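Local coordinates for golgin subfamily A member 4 (Homo sapiens, PDB 1UPT), which takes part in vesicle trafficking at the Golgi, including endosome-to-Golgi transport, and binds small GTPases, the piece here being its GRIP domain, at residues 34-38 with 39-43. Residues are numbered along the deposited sequence; the frame is centred on the assembly and turned at random.
Sequences LKFPD and DQTQK
Pro37 and Thr41 meet at the start of helix 38-57 in the GRIP domain, where Pro37 takes the N-cap position and its carbonyl oxygen accepts two hydrogen bonds. Thr41 N donates to Pro37 O in the carbonyl plane, 3.1 Å away, the i to i+4 bond of the first turn, while Thr41 OG1 donates to the same oxygen from above that plane, 3.2 Å away. Thr41 OG1 stands beside its own backbone N (chi1 -64°), which brings it to Pro37 O and within 3.3 Å of Phe36 CB. The Pro37 ring packs against the amide end of Gln40, whose extended chain lays OE1 3.5 Å from Pro37 CD. Gln40 also crosses Phe36 at about a right angle, OE1 meeting ring atom CD2 obliquely. The buried Phe36 packs on Thr31 of helix 23-33 and on Phe15 of the second subunit, another copy of this protein. One residue further on, Asp38 and Gln42 pair i to i+4 through backbone and side chains alike: Gln42, bent at chi2 (-40°), brings NE2 to the syn side of Asp38 OD2, 3.0 Å away and 28° out of the carboxylate plane.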
loop_
_atom_site.group_PDB
_atom_site.type_symbol
_atom_site.label_atom_id
_atom_site.label_comp_id
_atom_site.label_asym_id
_atom_site.label_seq_id
_atom_site.Cartn_x
_atom_site.Cartn_y
_atom_site.Cartn_z
ATOM N N LEU B 34 2.397 4.697 -4.118
ATOM C CA LEU B 34 3.541 3.790 -4.160
ATOM C C LEU B 34 4.314 3.840 -5.474
ATOM O O LEU B 34 5.189 3.032 -5.696
ATOM C CB LEU B 34 3.080 2.357 -3.855
ATOM C CG LEU B 34 2.719 2.098 -2.384
ATOM C CD1 LEU B 34 1.948 0.811 -2.270
ATOM C CD2 LEU B 34 3.966 2.066 -1.485
ATOM N N LYS B 35 3.968 4.781 -6.354
ATOM C CA LYS B 35 4.751 5.035 -7.565
ATOM C C LYS B 35 4.926 3.810 -8.472
ATOM O O LYS B 35 6.026 3.531 -8.962
ATOM C CB LYS B 35 6.113 5.598 -7.178
ATOM C CG LYS B 35 6.069 6.566 -5.999
ATOM C CD LYS B 35 6.363 7.976 -6.390
ATOM C CE LYS B 35 6.859 8.789 -5.189
ATOM N NZ LYS B 35 6.368 10.176 -5.258
ATOM N N PHE B 36 3.823 3.110 -8.703
ATOM C CA PHE B 36 3.787 1.953 -9.592
ATOM C C PHE B 36 4.042 2.449 -11.006
ATOM O O PHE B 36 3.628 3.566 -11.337
ATOM C CB PHE B 36 2.392 1.297 -9.628
ATOM C CG PHE B 36 2.141 0.275 -8.562
ATOM C CD1 PHE B 36 2.169 0.631 -7.220
ATOM C CD2 PHE B 36 1.747 -1.015 -8.900
ATOM C CE1 PHE B 36 1.896 -0.288 -6.234
ATOM C CE2 PHE B 36 1.473 -1.947 -7.919
ATOM C CZ PHE B 36 1.550 -1.581 -6.573
ATOM N N PRO B 37 4.671 1.625 -11.841
ATOM C CA PRO B 37 4.839 1.951 -13.263
ATOM C C PRO B 37 3.507 1.872 -13.967
ATOM O O PRO B 37 2.673 1.059 -13.586
ATOM C CB PRO B 37 5.790 0.863 -13.774
ATOM C CG PRO B 37 5.607 -0.296 -12.859
ATOM C CD PRO B 37 5.260 0.316 -11.508
ATOM N N ASP B 38 3.298 2.712 -14.972
ATOM C CA ASP B 38 2.001 2.803 -15.585
ATOM C C ASP B 38 1.538 1.500 -16.238
ATOM O O ASP B 38 0.353 1.276 -16.293
ATOM C CB ASP B 38 1.935 3.960 -16.577
ATOM C CG ASP B 38 0.519 4.260 -16.996
ATOM O OD1 ASP B 38 0.237 4.170 -18.212
ATOM O OD2 ASP B 38 -0.403 4.523 -16.173
ATOM N N ASP B 39 2.426 0.635 -16.720
ATOM C CA ASP B 39 1.955 -0.653 -17.281
ATOM C C ASP B 39 1.241 -1.511 -16.215
ATOM O O ASP B 39 0.181 -2.108 -16.472
ATOM C CB ASP B 39 3.090 -1.474 -17.910
ATOM C CG ASP B 39 4.172 -1.871 -16.897
ATOM O OD1 ASP B 39 4.420 -3.096 -16.709
ATOM O OD2 ASP B 39 4.813 -1.016 -16.238
ATOM N N GLN B 40 1.824 -1.583 -15.027
ATOM C CA GLN B 40 1.228 -2.371 -13.936
ATOM C C GLN B 40 -0.057 -1.717 -13.418
ATOM O O GLN B 40 -1.025 -2.385 -13.116
ATOM C CB GLN B 40 2.235 -2.525 -12.800
ATOM C CG GLN B 40 3.456 -3.393 -13.117
ATOM C CD GLN B 40 4.242 -3.706 -11.846
ATOM O OE1 GLN B 40 4.168 -2.935 -10.884
ATOM N NE2 GLN B 40 4.942 -4.845 -11.815
ATOM N N THR B 41 -0.071 -0.396 -13.358
ATOM C CA THR B 41 -1.229 0.342 -12.939
ATOM C C THR B 41 -2.378 0.088 -13.893
ATOM O O THR B 41 -3.481 -0.208 -13.468
ATOM C CB THR B 41 -0.879 1.858 -12.880
ATOM O OG1 THR B 41 0.119 2.104 -11.871
ATOM C CG2 THR B 41 -2.081 2.681 -12.481
ATOM N N GLN B 42 -2.129 0.134 -15.195
ATOM C CA GLN B 42 -3.220 -0.067 -16.130
ATOM C C GLN B 42 -3.710 -1.509 -16.067
ATOM O O GLN B 42 -4.899 -1.739 -16.197
ATOM C CB GLN B 42 -2.837 0.397 -17.556
ATOM C CG GLN B 42 -2.685 1.949 -17.682
ATOM C CD GLN B 42 -3.738 2.781 -16.915
ATOM O OE1 GLN B 42 -4.949 2.637 -17.131
ATOM N NE2 GLN B 42 -3.265 3.642 -16.013
ATOM N N LYS B 43 -2.833 -2.474 -15.788
ATOM C CA LYS B 43 -3.289 -3.867 -15.653
ATOM C C LYS B 43 -4.224 -4.027 -14.462
ATOM O O LYS B 43 -5.247 -4.699 -14.553
ATOM C CB LYS B 43 -2.110 -4.844 -15.529
ATOM C CG LYS B 43 -1.476 -5.221 -16.874
ATOM C CD LYS B 43 -0.628 -6.499 -16.779
ATOM C CE LYS B 43 0.046 -6.836 -18.112
ATOM N NZ LYS B 43 1.005 -5.747 -18.532
#